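Local coordinates for GH62 hydrolase (Scytalidium thermophilum, PDB 4PVA), which probably releases alpha-L-arabinofuranosyl groups from arabinoxylan as a family GH62 arabinofuranosidase, contributing to the breakdown of plant biomass, at residues Asn120-Ser126 / Thr138-Tyr144; Gly68-Val72 / Leu95-Ala101; Ala102-Phe106 / Asp163-Val167; Pro149-Asn155 / Glu206-Val210. All coordinates share one frame; numbering follows the deposited sequence. Where two conformers were deposited one is given.

The four contacts sample three successive blades of a five-bladed beta-propeller. Interaction 3 is wholly buried near the centre of the molecule and joins the first strands of two adjacent blades through one glutamine amide; interactions 1, 2 and 4 lie further out and are only partly buried. Interaction 1 is ordinary antiparallel pairing within a blade, whereas interaction 2 ties a loop to the preceding blade through an asparagine amide, while an arginine braces the loop itself. Interaction 4 seats a short helix on a blade edge with mainly apolar contacts. Interactions 1 and 2 share one phosphate ion and touch directly. Interaction 1 also packs on interactions 3 and 4.

Interaction 1: residues Asn120-Ser126 / Thr138-Tyr144; sequences NGNAAYS and TAPEVFY. With PO4 (phosphate ion), chain C.
Ala124 and Val142 form an antiparallel non-hydrogen-bonded pair, CA to CA 4.2 Å, beside the hydrogen-bonded pair of Tyr125 and Glu141, and Phe143 N adds a further bond to Ala123 O. The pairing sets the short edge strand 141-142 on a four-stranded antiparallel blade of the five-bladed beta-propeller that family GH62 adopts. With CG lodged between backbone N and carbonyl carbon (chi1 64°), the Tyr125 ring leans over the second strand. Glu141 CB meets it off-centre in a CH-pi contact, 4.2 Å from the centroid. Tyr125 CD1 lies over one face of the Phe143 ring, 3.7 Å from Phe143 CZ, with the planes inclined at 47°. At the other end Asn122 uses both ends of its amide: ND2 reaches Tyr144 O at 3.0 Å, while OD1 takes Ala123 N on a lone pair and sits at the edge of the nearly coplanar Tyr144 ring. Val142 crosses this amide at about a right angle, its CB 3.5 Å from Asn122 ND2. Asn120 OD1 closes an Asx turn onto Asn122 N, which leaves ND2 to donate to a phosphate oxygen. Ser126 OG, also bonded to Tyr118 OH, donates to Thr138 O at 2.6 Å.

Interaction 2: residues Gly68-Val72 / Leu95-Ala101; sequences GYNMV and LGYGYRA. With PO4 (phosphate ion), chain C.
Asn70 turns its CG away from its own backbone N (chi1 -157°), carrying the amide to the loop 95-101, while a bend at chi2 (90°) in Arg100 folds the guanidinium back against its own loop. Asn70 ND2 then spends both hydrogens on backbone carbonyls, Gly98 O at 2.8 Å and Gly96 O at 3.2 Å, the latter almost straight and in the amide plane. Its OD1 accepts from Met71 N. The loop leads into strand 101-108, so the contact fastens the start of one propeller blade to strand 68-76 of the blade before it; Arg100 N donates to Tyr69 O in support. Tyr69 and Tyr99 lie side by side and point the same way, CB of Tyr69 3.8 Å from CE1 of Tyr99, their hydroxyls bonded to Asn331 and Gln119 respectively. On the apolar side, CE of selenomethionine Met71 wedges between Leu95 CD1 and Arg100 CB, 3.7 Å from each. Arg100 grips Leu95 O side-on with NE and NH2, and NH1 holds Tyr99 O, all close to the guanidinium plane. Gly98 leaves room here, since a CB would run into NH1. NH1 and NH2 also bond phosphate O1 and O4, at 2.9 and 3.0 Å. A guanidinium fixed this way by carbonyls would probably keep its charge turned to the anion, which likely comes from the crystallisation liquor and which Asn120 shares.

Interaction 3: residues Ala102-Phe106 / Asp163-Val167; sequences APQVF and DMWVV
Gln104 lies at the heart of this contact and reaches, extended beyond CG, across to Val166 on a strand whose segment axis runs 10° from its own. The gap is too wide for the two backbones to pair, and the Gln104 amide fills it: OE1 accepts from Val166 N and NE2 donates to Val166 O, each at 2.9 Å and each close to straight. The Val166 carbonyl is met in its own plane, on a lone pair. On the way the side chain passes over Trp165, with NE2 3.2 Å above the centre of one ring face and CG in a CH-pi contact with the six-membered ring. Replacing Gln104 by leucine would probably leave Val166 N and O, both buried here, without their mates. Val166 also meets Phe106, its CG1 3.8 Å from Phe106 CZ. At the other end Ala102 CB approaches Asp163 OD1 at 3.8 Å, and a water links Ala102 O to Met164 N. Strands 101-108 and 162-168 are the first strands of adjacent propeller blades; strand 113-119 pairs with the one and 178-184 with the other, while Trp165 NE1 bonds Ile226 O on strand 222-229 of the next blade.

Interaction 4: residues Pro149-Asn155 / Glu206-Val210; sequences PKIIADN and EPEIV
The side chains of Pro149 and Pro207 cross at about a right angle, with Pro149 CB only 3.4 Å from Pro207 CD, tighter than usual carbon contact. Next to them Ile151 spreads its two branches over the segment 206-210: CG2 rests on Pro207 O at 3.4 Å, and CG1, anti to the backbone N (chi1 -167°), sends CD1 to Ile209 CG1 at 4.0 Å. Ile152 also crosses Pro207 at about a right angle, CD1 against CG. In one of two deposited conformers, Glu206 bends at chi2 (74°) and brings OE1 to Ile151 N at 3.0 Å, nearly along the C-O axis. A carboxylate there faces the first turn of the helix, whose amides would probably favour its negative charge. Helix 150-155 belongs to the connection between two propeller blades and lies across the edge of the second, its axis 63° from strand 208-210; Pro149 at the N-cap position and Pro207 both also pack on Tyr144. Asn155 folds back so that ND2 donates to Ile151 O at 2.8 Å, in the carbonyl plane on a lone pair. The same amide lies obliquely against Ile209, its ND2 4.0 Å from CD1. An alanine here would remove this amide, and is likely to leave Ile209 CD1 less well covered and Ile151 O without its side-chain donor. Lys150 NZ forms a salt bridge with Asp154 OD2, taking its syn lone pair.

Interaction 1: residues Asn120-Ser126 / Thr138-Tyr144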
loop_
_atom_site.group_PDB
_atom_site.type_symbol
_atom_site.label_atom_id
_atom_site.label_comp_id
_atom_site.label_asym_id
_atom_site.label_seq_id
_atom_site.Cartn_x
_atom_site.Cartn_y
_atom_site.Cartn_z
ATOM N N ASN A 120 -0.553 -13.600 2.701
ATOM C CA ASN A 120 -0.013 -14.904 2.366
ATOM C C ASN A 120 -1.128 -15.920 2.226
ATOM O O ASN A 120 -0.898 -17.118 2.443
ATOM C CB ASN A 120 0.988 -15.357 3.436
ATOM C CG ASN A 120 0.309 -15.748 4.742
ATOM O OD1 ASN A 120 -0.847 -15.413 4.981
ATOM N ND2 ASN A 120 1.033 -16.455 5.591
ATOM N N GLY A 121 -2.317 -15.476 1.853
ATOM C CA GLY A 121 -3.532 -16.232 1.997
ATOM C C GLY A 121 -4.364 -15.724 3.172
ATOM O O GLY A 121 -5.594 -15.854 3.140
ATOM N N ASN A 122 -3.722 -15.132 4.183
ATOM C CA ASN A 122 -4.356 -14.470 5.326
ATOM C C ASN A 122 -3.663 -13.143 5.438
ATOM O O ASN A 122 -2.708 -12.851 4.699
ATOM C CB ASN A 122 -4.078 -15.349 6.602
ATOM C CG ASN A 122 -4.897 -15.020 7.895
ATOM O OD1 ASN A 122 -5.376 -13.922 8.176
ATOM N ND2 ASN A 122 -5.033 -16.085 8.752
ATOM N N ALA A 123 -4.096 -12.338 6.376
ATOM C CA ALA A 123 -3.402 -11.128 6.763
ATOM C C ALA A 123 -2.211 -11.476 7.623
ATOM O O ALA A 123 -2.391 -12.082 8.693
ATOM C CB ALA A 123 -4.358 -10.199 7.513
ATOM N N ALA A 124 -1.009 -11.168 7.181
ATOM C CA ALA A 124 0.193 -11.636 7.802
ATOM C C ALA A 124 1.127 -10.502 8.153
ATOM O O ALA A 124 1.003 -9.387 7.646
ATOM C CB ALA A 124 0.892 -12.627 6.901
ATOM N N TYR A 125 2.078 -10.776 9.041
ATOM C CA TYR A 125 3.118 -9.835 9.362
ATOM C C TYR A 125 4.430 -10.559 9.668
ATOM O O TYR A 125 4.429 -11.740 10.141
ATOM C CB TYR A 125 2.739 -8.904 10.525
ATOM C CG TYR A 125 2.549 -9.624 11.838
ATOM C CD1 TYR A 125 1.337 -10.228 12.152
ATOM C CD2 TYR A 125 3.617 -9.729 12.746
ATOM C CE1 TYR A 125 1.189 -10.932 13.339
ATOM C CE2 TYR A 125 3.466 -10.426 13.941
ATOM C CZ TYR A 125 2.254 -10.995 14.211
ATOM O OH TYR A 125 2.050 -11.732 15.382
ATOM N N SER A 126 5.522 -9.857 9.408
ATOM C CA SER A 126 6.853 -10.252 9.847
ATOM C C SER A 126 7.426 -9.048 10.602
ATOM O O SER A 126 6.951 -7.904 10.412
ATOM C CB SER A 126 7.730 -10.634 8.650
ATOM O OG SER A 126 7.268 -11.790 7.996
ATOM N N THR A 138 11.218 -12.116 9.921
ATOM C CA THR A 138 10.677 -13.375 10.461
ATOM C C THR A 138 9.751 -14.127 9.500
ATOM O O THR A 138 9.175 -13.521 8.603
ATOM C CB THR A 138 9.899 -13.122 11.757
ATOM O OG1 THR A 138 8.894 -12.133 11.531
ATOM C CG2 THR A 138 10.815 -12.574 12.826
ATOM N N ALA A 139 9.580 -15.428 9.719
ATOM C CA ALA A 139 8.555 -16.204 9.051
ATOM C C ALA A 139 7.171 -15.595 9.378
ATOM O O ALA A 139 6.978 -15.086 10.471
ATOM C CB ALA A 139 8.630 -17.650 9.531
ATOM N N PRO A 140 6.214 -15.695 8.443
ATOM C CA PRO A 140 4.936 -15.014 8.719
ATOM C C PRO A 140 4.164 -15.514 9.925
ATOM O O PRO A 140 4.145 -16.719 10.215
ATOM C CB PRO A 140 4.099 -15.279 7.474
ATOM C CG PRO A 140 4.909 -16.106 6.554
ATOM C CD PRO A 140 6.255 -16.330 7.126
ATOM N N GLU A 141 3.516 -14.590 10.610
ATOM C CA GLU A 141 2.464 -14.893 11.581
ATOM C C GLU A 141 1.224 -14.118 11.188
ATOM O O GLU A 141 1.325 -13.058 10.595
ATOM C CB GLU A 141 2.904 -14.511 12.983
ATOM C CG GLU A 141 3.811 -15.548 13.613
ATOM C CD GLU A 141 3.023 -16.787 13.996
ATOM O OE1 GLU A 141 2.332 -16.723 15.014
ATOM O OE2 GLU A 141 3.044 -17.784 13.261
ATOM N N VAL A 142 0.057 -14.643 11.497
ATOM C CA VAL A 142 -1.197 -14.099 10.967
ATOM C C VAL A 142 -1.966 -13.299 12.007
ATOM O O VAL A 142 -1.881 -13.547 13.223
ATOM C CB VAL A 142 -2.076 -15.179 10.329
ATOM C CG1 VAL A 142 -1.317 -15.808 9.170
ATOM C CG2 VAL A 142 -2.556 -16.204 11.341
ATOM N N PHE A 143 -2.703 -12.296 11.539
ATOM C CA PHE A 143 -3.551 -11.488 12.400
ATOM C C PHE A 143 -4.828 -12.205 12.827
ATOM O O PHE A 143 -5.431 -11.791 13.815
ATOM C CB PHE A 143 -3.921 -10.140 11.733
ATOM C CG PHE A 143 -2.789 -9.162 11.656
ATOM C CD1 PHE A 143 -2.420 -8.437 12.756
ATOM C CD2 PHE A 143 -2.112 -8.922 10.452
ATOM C CE1 PHE A 143 -1.420 -7.510 12.700
ATOM C CE2 PHE A 143 -1.097 -8.006 10.392
ATOM C CZ PHE A 143 -0.747 -7.290 11.509
ATOM N N TYR A 144 -5.291 -13.163 12.039
ATOM C CA TYR A 144 -6.527 -13.896 12.294
ATOM C C TYR A 144 -6.171 -15.357 12.476
ATOM O O TYR A 144 -6.118 -16.101 11.517
ATOM C CB TYR A 144 -7.541 -13.710 11.172
ATOM C CG TYR A 144 -7.911 -12.247 10.909
ATOM C CD1 TYR A 144 -8.927 -11.620 11.626
ATOM C CD2 TYR A 144 -7.258 -11.511 9.927
ATOM C CE1 TYR A 144 -9.294 -10.315 11.353
ATOM C CE2 TYR A 144 -7.604 -10.196 9.651
ATOM C CZ TYR A 144 -8.637 -9.622 10.363
ATOM O OH TYR A 144 -9.031 -8.330 10.029
HETATM P P PO4 C . 3.078 -19.911 5.178
HETATM O O1 PO4 C . 2.779 -18.550 4.564
HETATM O O2 PO4 C . 2.156 -21.025 4.634
HETATM O O3 PO4 C . 2.790 -19.777 6.638
HETATM O O4 PO4 C . 4.576 -20.178 5.046
HETATM O O HOH W 1 6.271 -12.863 11.963
#

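Interaction 2: residues Gly68-Val72 / Leu95-Ala101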
loop_
_atom_site.group_PDB
_atom_site.type_symbol
_atom_site.label_atom_id
_atom_site.label_comp_id
_atom_site.label_asym_id
_atom_site.label_seq_id
_atom_site.Cartn_x
_atom_site.Cartn_y
_atom_site.Cartn_z
ATOM N N GLY A 68 4.224 -17.372 -9.572
ATOM C CA GLY A 68 3.867 -16.957 -8.247
ATOM C C GLY A 68 4.352 -15.584 -7.851
ATOM O O GLY A 68 4.902 -14.831 -8.660
ATOM N N TYR A 69 4.169 -15.317 -6.562
ATOM C CA TYR A 69 4.501 -14.045 -5.916
ATOM C C TYR A 69 5.399 -14.245 -4.745
ATOM O O TYR A 69 5.171 -15.122 -3.904
ATOM C CB TYR A 69 3.259 -13.323 -5.390
ATOM C CG TYR A 69 2.500 -12.606 -6.441
ATOM C CD1 TYR A 69 1.733 -13.281 -7.365
ATOM C CD2 TYR A 69 2.527 -11.215 -6.511
ATOM C CE1 TYR A 69 1.063 -12.595 -8.373
ATOM C CE2 TYR A 69 1.849 -10.529 -7.482
ATOM C CZ TYR A 69 1.110 -11.213 -8.402
ATOM O OH TYR A 69 0.439 -10.519 -9.386
ATOM N N ASN A 70 6.393 -13.397 -4.622
ATOM C CA ASN A 70 7.159 -13.271 -3.397
ATOM C C ASN A 70 7.628 -11.800 -3.301
ATOM O O ASN A 70 7.009 -10.948 -3.963
ATOM C CB ASN A 70 8.258 -14.321 -3.345
ATOM C CG ASN A 70 8.723 -14.609 -1.931
ATOM O OD1 ASN A 70 9.553 -13.877 -1.401
ATOM N ND2 ASN A 70 8.323 -15.741 -1.385
HETATM N N MSE A 71 8.586 -11.456 -2.452
HETATM C CA MSE A 71 8.894 -10.049 -2.171
HETATM C C MSE A 71 10.380 -9.792 -2.159
HETATM O O MSE A 71 11.200 -10.716 -1.933
HETATM C CB MSE A 71 8.226 -9.587 -0.851
HETATM C CG MSE A 71 6.705 -9.793 -0.890
HETATM SE SE MSE A 71 5.809 -9.177 0.710
HETATM C CE MSE A 71 6.754 -10.323 1.996
ATOM N N VAL A 72 10.701 -8.535 -2.379
ATOM C CA VAL A 72 12.084 -8.057 -2.400
ATOM C C VAL A 72 12.222 -6.832 -1.536
ATOM O O VAL A 72 11.258 -6.064 -1.384
ATOM C CB VAL A 72 12.596 -7.682 -3.808
ATOM C CG1 VAL A 72 12.828 -8.920 -4.636
ATOM C CG2 VAL A 72 11.710 -6.667 -4.534
ATOM N N LEU A 95 11.325 -15.237 6.452
ATOM C CA LEU A 95 10.099 -14.892 5.714
ATOM C C LEU A 95 9.790 -15.956 4.653
ATOM O O LEU A 95 8.657 -16.473 4.542
ATOM C CB LEU A 95 10.243 -13.491 5.147
ATOM C CG LEU A 95 8.952 -12.895 4.587
ATOM C CD1 LEU A 95 9.032 -11.371 4.652
ATOM C CD2 LEU A 95 8.815 -13.364 3.146
ATOM N N GLY A 96 10.828 -16.323 3.893
ATOM C CA GLY A 96 10.836 -17.599 3.196
ATOM C C GLY A 96 10.084 -17.738 1.885
ATOM O O GLY A 96 9.418 -16.840 1.389
ATOM N N TYR A 97 10.253 -18.915 1.308
ATOM C CA TYR A 97 9.557 -19.310 0.106
ATOM C C TYR A 97 8.073 -19.474 0.371
ATOM O O TYR A 97 7.652 -19.815 1.468
ATOM C CB TYR A 97 10.154 -20.635 -0.439
ATOM C CG TYR A 97 11.478 -20.389 -1.121
ATOM C CD1 TYR A 97 12.666 -20.369 -0.397
ATOM C CD2 TYR A 97 11.528 -20.059 -2.478
ATOM C CE1 TYR A 97 13.882 -20.120 -1.040
ATOM C CE2 TYR A 97 12.725 -19.789 -3.114
ATOM C CZ TYR A 97 13.883 -19.822 -2.389
ATOM O OH TYR A 97 15.056 -19.533 -3.075
ATOM N N GLY A 98 7.306 -19.362 -0.690
ATOM C CA GLY A 98 5.865 -19.458 -0.597
ATOM C C GLY A 98 5.260 -18.224 -1.196
ATOM O O GLY A 98 5.985 -17.324 -1.651
ATOM N N TYR A 99 3.945 -18.169 -1.177
ATOM C CA TYR A 99 3.187 -17.010 -1.608
ATOM C C TYR A 99 3.225 -15.904 -0.583
ATOM O O TYR A 99 2.795 -16.107 0.554
ATOM C CB TYR A 99 1.755 -17.424 -1.867
ATOM C CG TYR A 99 0.883 -16.272 -2.255
ATOM C CD1 TYR A 99 0.839 -15.812 -3.543
ATOM C CD2 TYR A 99 0.058 -15.697 -1.329
ATOM C CE1 TYR A 99 0.021 -14.756 -3.904
ATOM C CE2 TYR A 99 -0.749 -14.635 -1.652
ATOM C CZ TYR A 99 -0.768 -14.171 -2.948
ATOM O OH TYR A 99 -1.610 -13.115 -3.267
ATOM N N ARG A 100 3.764 -14.749 -0.973
ATOM C CA ARG A 100 3.655 -13.531 -0.187
ATOM C C ARG A 100 3.552 -12.369 -1.147
ATOM O O ARG A 100 4.266 -12.346 -2.151
ATOM C CB ARG A 100 4.876 -13.272 0.679
ATOM C CG ARG A 100 5.203 -14.278 1.779
ATOM C CD ARG A 100 6.123 -15.393 1.334
ATOM N NE ARG A 100 6.522 -16.302 2.433
ATOM C CZ ARG A 100 5.739 -17.213 2.998
ATOM N NH1 ARG A 100 4.496 -17.427 2.582
ATOM N NH2 ARG A 100 6.228 -17.950 3.977
ATOM N N ALA A 101 2.704 -11.393 -0.847
ATOM C CA ALA A 101 2.520 -10.271 -1.737
ATOM C C ALA A 101 2.034 -9.052 -0.997
ATOM O O ALA A 101 1.404 -9.123 0.071
ATOM C CB ALA A 101 1.514 -10.627 -2.815
HETATM P P PO4 C . 3.078 -19.911 5.178
HETATM O O1 PO4 C . 2.779 -18.550 4.564
HETATM O O2 PO4 C . 2.156 -21.025 4.634
HETATM O O3 PO4 C . 2.790 -19.777 6.638
HETATM O O4 PO4 C . 4.576 -20.178 5.046
#

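Interaction 3: residues Ala102-Phe106 / Asp163-Val167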
loop_
_atom_site.group_PDB
_atom_site.type_symbol
_atom_site.label_atom_id
_atom_site.label_comp_id
_atom_site.label_asym_id
_atom_site.label_seq_id
_atom_site.Cartn_x
_atom_site.Cartn_y
_atom_site.Cartn_z
ATOM N N ALA A 102 2.254 -7.900 -1.610
ATOM C CA ALA A 102 1.612 -6.621 -1.252
ATOM C C ALA A 102 1.931 -6.137 0.159
ATOM O O ALA A 102 1.048 -6.075 1.027
ATOM C CB ALA A 102 0.116 -6.670 -1.508
ATOM N N PRO A 103 3.187 -5.771 0.388
ATOM C CA PRO A 103 3.610 -5.343 1.716
ATOM C C PRO A 103 3.324 -3.872 2.030
ATOM O O PRO A 103 3.179 -3.023 1.118
ATOM C CB PRO A 103 5.123 -5.556 1.674
ATOM C CG PRO A 103 5.483 -5.330 0.254
ATOM C CD PRO A 103 4.324 -5.830 -0.546
ATOM N N GLN A 104 3.318 -3.582 3.330
ATOM C CA GLN A 104 3.255 -2.254 3.933
ATOM C C GLN A 104 4.272 -2.300 5.068
ATOM O O GLN A 104 4.179 -3.200 5.908
ATOM C CB GLN A 104 1.879 -1.981 4.502
ATOM C CG GLN A 104 1.771 -0.664 5.241
ATOM C CD GLN A 104 0.710 -0.619 6.303
ATOM O OE1 GLN A 104 0.292 -1.648 6.831
ATOM N NE2 GLN A 104 0.285 0.585 6.646
ATOM N N VAL A 105 5.183 -1.344 5.128
ATOM C CA VAL A 105 6.209 -1.310 6.186
ATOM C C VAL A 105 6.034 -0.111 7.098
ATOM O O VAL A 105 5.800 0.997 6.634
ATOM C CB VAL A 105 7.645 -1.327 5.603
ATOM C CG1 VAL A 105 8.064 -0.044 4.931
ATOM C CG2 VAL A 105 8.620 -1.722 6.701
ATOM N N PHE A 106 6.197 -0.306 8.402
ATOM C CA PHE A 106 6.191 0.779 9.362
ATOM C C PHE A 106 6.921 0.340 10.619
ATOM O O PHE A 106 7.126 -0.861 10.839
ATOM C CB PHE A 106 4.766 1.271 9.702
ATOM C CG PHE A 106 3.868 0.193 10.213
ATOM C CD1 PHE A 106 3.832 -0.152 11.570
ATOM C CD2 PHE A 106 3.102 -0.564 9.325
ATOM C CE1 PHE A 106 3.026 -1.186 12.013
ATOM C CE2 PHE A 106 2.320 -1.595 9.757
ATOM C CZ PHE A 106 2.283 -1.914 11.105
ATOM N N ASP A 163 -4.574 -7.185 0.189
ATOM C CA ASP A 163 -4.218 -5.785 0.366
ATOM C C ASP A 163 -4.443 -5.293 1.767
ATOM O O ASP A 163 -5.344 -4.466 2.068
ATOM C CB ASP A 163 -4.906 -4.913 -0.683
ATOM C CG ASP A 163 -4.452 -5.252 -2.067
ATOM O OD1 ASP A 163 -3.581 -6.146 -2.243
ATOM O OD2 ASP A 163 -4.913 -4.656 -3.037
HETATM N N MSE A 164 -3.564 -5.747 2.653
HETATM C CA MSE A 164 -3.687 -5.511 4.086
HETATM C C MSE A 164 -3.009 -4.218 4.484
HETATM O O MSE A 164 -1.880 -3.911 4.044
HETATM C CB MSE A 164 -3.000 -6.693 4.803
HETATM C CG MSE A 164 -3.293 -8.084 4.286
HETATM SE SE MSE A 164 -5.210 -8.416 4.384
HETATM C CE MSE A 164 -5.209 -10.138 3.424
ATOM N N TRP A 165 -3.662 -3.431 5.338
ATOM C CA TRP A 165 -3.141 -2.122 5.744
ATOM C C TRP A 165 -3.401 -1.869 7.213
ATOM O O TRP A 165 -4.567 -1.874 7.632
ATOM C CB TRP A 165 -3.833 -1.012 4.918
ATOM C CG TRP A 165 -3.316 0.349 5.222
ATOM C CD1 TRP A 165 -3.722 1.204 6.207
ATOM C CD2 TRP A 165 -2.278 1.011 4.525
ATOM N NE1 TRP A 165 -2.979 2.359 6.172
ATOM C CE2 TRP A 165 -2.074 2.247 5.154
ATOM C CE3 TRP A 165 -1.471 0.669 3.446
ATOM C CZ2 TRP A 165 -1.146 3.163 4.704
ATOM C CZ3 TRP A 165 -0.519 1.577 3.022
ATOM C CH2 TRP A 165 -0.369 2.795 3.645
ATOM N N VAL A 166 -2.361 -1.606 7.989
ATOM C CA VAL A 166 -2.511 -1.208 9.383
ATOM C C VAL A 166 -2.310 0.296 9.550
ATOM O O VAL A 166 -1.403 0.893 8.966
ATOM C CB VAL A 166 -1.495 -1.958 10.286
ATOM C CG1 VAL A 166 -1.407 -1.390 11.696
ATOM C CG2 VAL A 166 -1.822 -3.429 10.298
ATOM N N VAL A 167 -3.142 0.894 10.393
ATOM C CA VAL A 167 -2.939 2.257 10.851
ATOM C C VAL A 167 -3.447 2.380 12.271
ATOM O O VAL A 167 -4.513 1.882 12.601
ATOM C CB VAL A 167 -3.577 3.291 9.883
ATOM C CG1 VAL A 167 -5.054 3.009 9.683
ATOM C CG2 VAL A 167 -3.360 4.720 10.388
HETATM O O HOH W 2 -1.427 -7.313 1.527
HETATM O O HOH W 3 -0.315 -3.811 1.846
#

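Interaction 4: residues Pro149-Asn155 / Glu206-Val210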
loop_
_atom_site.group_PDB
_atom_site.type_symbol
_atom_site.label_atom_id
_atom_site.label_comp_id
_atom_site.label_asym_id
_atom_site.label_seq_id
_atom_site.Cartn_x
_atom_site.Cartn_y
_atom_site.Cartn_z
ATOM N N PRO A 149 -11.972 -14.572 8.281
ATOM C CA PRO A 149 -13.202 -14.255 9.014
ATOM C C PRO A 149 -14.468 -14.603 8.251
ATOM O O PRO A 149 -14.547 -14.494 7.030
ATOM C CB PRO A 149 -13.098 -12.750 9.182
ATOM C CG PRO A 149 -11.643 -12.486 9.226
ATOM C CD PRO A 149 -11.055 -13.429 8.225
ATOM N N LYS A 150 -15.495 -14.985 9.016
ATOM C CA LYS A 150 -16.797 -15.298 8.470
ATOM C C LYS A 150 -17.345 -14.215 7.553
ATOM O O LYS A 150 -17.849 -14.500 6.482
ATOM C CB LYS A 150 -17.788 -15.515 9.608
ATOM C CG LYS A 150 -19.155 -15.919 9.099
ATOM C CD LYS A 150 -20.056 -16.323 10.249
ATOM C CE LYS A 150 -21.320 -16.961 9.743
ATOM N NZ LYS A 150 -22.151 -16.006 8.992
ATOM N N ILE A 151 -17.265 -12.945 7.953
ATOM C CA ILE A 151 -17.876 -11.889 7.155
ATOM C C ILE A 151 -17.205 -11.786 5.784
ATOM O O ILE A 151 -17.837 -11.469 4.797
ATOM C CB ILE A 151 -17.869 -10.541 7.895
ATOM C CG1 ILE A 151 -18.782 -9.554 7.174
ATOM C CG2 ILE A 151 -16.481 -9.970 8.053
ATOM C CD1 ILE A 151 -19.051 -8.285 7.983
ATOM N N ILE A 152 -15.910 -12.047 5.736
ATOM C CA ILE A 152 -15.167 -11.981 4.482
ATOM C C ILE A 152 -15.517 -13.234 3.641
ATOM O O ILE A 152 -15.865 -13.111 2.473
ATOM C CB ILE A 152 -13.658 -11.835 4.700
ATOM C CG1 ILE A 152 -13.412 -10.575 5.498
ATOM C CG2 ILE A 152 -12.930 -11.750 3.367
ATOM C CD1 ILE A 152 -11.958 -10.239 5.706
ATOM N N ALA A 153 -15.510 -14.438 4.241
ATOM C CA ALA A 153 -15.944 -15.643 3.523
ATOM C C ALA A 153 -17.375 -15.529 2.980
ATOM O O ALA A 153 -17.672 -15.989 1.866
ATOM C CB ALA A 153 -15.799 -16.888 4.410
ATOM N N ASP A 154 -18.242 -14.859 3.727
ATOM C CA ASP A 154 -19.634 -14.716 3.303
ATOM C C ASP A 154 -19.821 -13.731 2.178
ATOM O O ASP A 154 -20.841 -13.774 1.483
ATOM C CB ASP A 154 -20.501 -14.229 4.452
ATOM C CG ASP A 154 -20.804 -15.306 5.487
ATOM O OD1 ASP A 154 -20.529 -16.505 5.253
ATOM O OD2 ASP A 154 -21.298 -14.913 6.578
ATOM N N ASN A 155 -18.895 -12.792 1.996
ATOM C CA ASN A 155 -19.104 -11.702 1.022
ATOM C C ASN A 155 -18.076 -11.655 -0.105
ATOM O O ASN A 155 -18.166 -10.803 -0.982
ATOM C CB ASN A 155 -19.102 -10.367 1.765
ATOM C CG ASN A 155 -20.355 -10.158 2.572
ATOM O OD1 ASN A 155 -21.408 -9.846 2.009
ATOM N ND2 ASN A 155 -20.273 -10.378 3.867
ATOM N N GLU A 206 -13.427 -9.200 14.757
ATOM C CA GLU A 206 -14.095 -9.619 13.520
ATOM C C GLU A 206 -14.206 -8.370 12.663
ATOM O O GLU A 206 -14.520 -7.299 13.153
ATOM C CB GLU A 206 -15.499 -10.180 13.792
ATOM C CG GLU A 206 -16.311 -10.576 12.555
ATOM C CD GLU A 206 -15.869 -11.871 11.877
ATOM O OE1 GLU A 206 -16.427 -12.180 10.734
ATOM O OE2 GLU A 206 -14.989 -12.547 12.538
ATOM N N PRO A 207 -13.930 -8.481 11.366
ATOM C CA PRO A 207 -14.013 -7.272 10.546
ATOM C C PRO A 207 -15.426 -6.777 10.392
ATOM O O PRO A 207 -16.387 -7.539 10.497
ATOM C CB PRO A 207 -13.472 -7.718 9.176
ATOM C CG PRO A 207 -12.811 -9.043 9.416
ATOM C CD PRO A 207 -13.455 -9.646 10.601
ATOM N N GLU A 208 -15.529 -5.486 10.110
ATOM C CA GLU A 208 -16.777 -4.839 9.695
ATOM C C GLU A 208 -16.579 -4.337 8.269
ATOM O O GLU A 208 -15.462 -3.921 7.897
ATOM C CB GLU A 208 -17.088 -3.687 10.661
ATOM C CG GLU A 208 -17.397 -4.232 12.072
ATOM C CD GLU A 208 -17.660 -3.177 13.134
ATOM O OE1 GLU A 208 -17.370 -2.000 12.886
ATOM O OE2 GLU A 208 -18.151 -3.547 14.237
ATOM N N ILE A 209 -17.636 -4.318 7.475
ATOM C CA ILE A 209 -17.602 -3.685 6.169
ATOM C C ILE A 209 -17.730 -2.187 6.373
ATOM O O ILE A 209 -18.758 -1.733 6.909
ATOM C CB ILE A 209 -18.734 -4.221 5.257
ATOM C CG1 ILE A 209 -18.508 -5.704 4.949
ATOM C CG2 ILE A 209 -18.774 -3.400 3.978
ATOM C CD1 ILE A 209 -19.663 -6.404 4.263
ATOM N N VAL A 210 -16.719 -1.414 5.991
ATOM C CA VAL A 210 -16.770 0.020 6.233
ATOM C C VAL A 210 -17.205 0.803 5.002
ATOM O O VAL A 210 -17.797 1.852 5.147
ATOM C CB VAL A 210 -15.455 0.571 6.799
ATOM C CG1 VAL A 210 -15.182 0.039 8.209
ATOM C CG2 VAL A 210 -14.326 0.307 5.882
#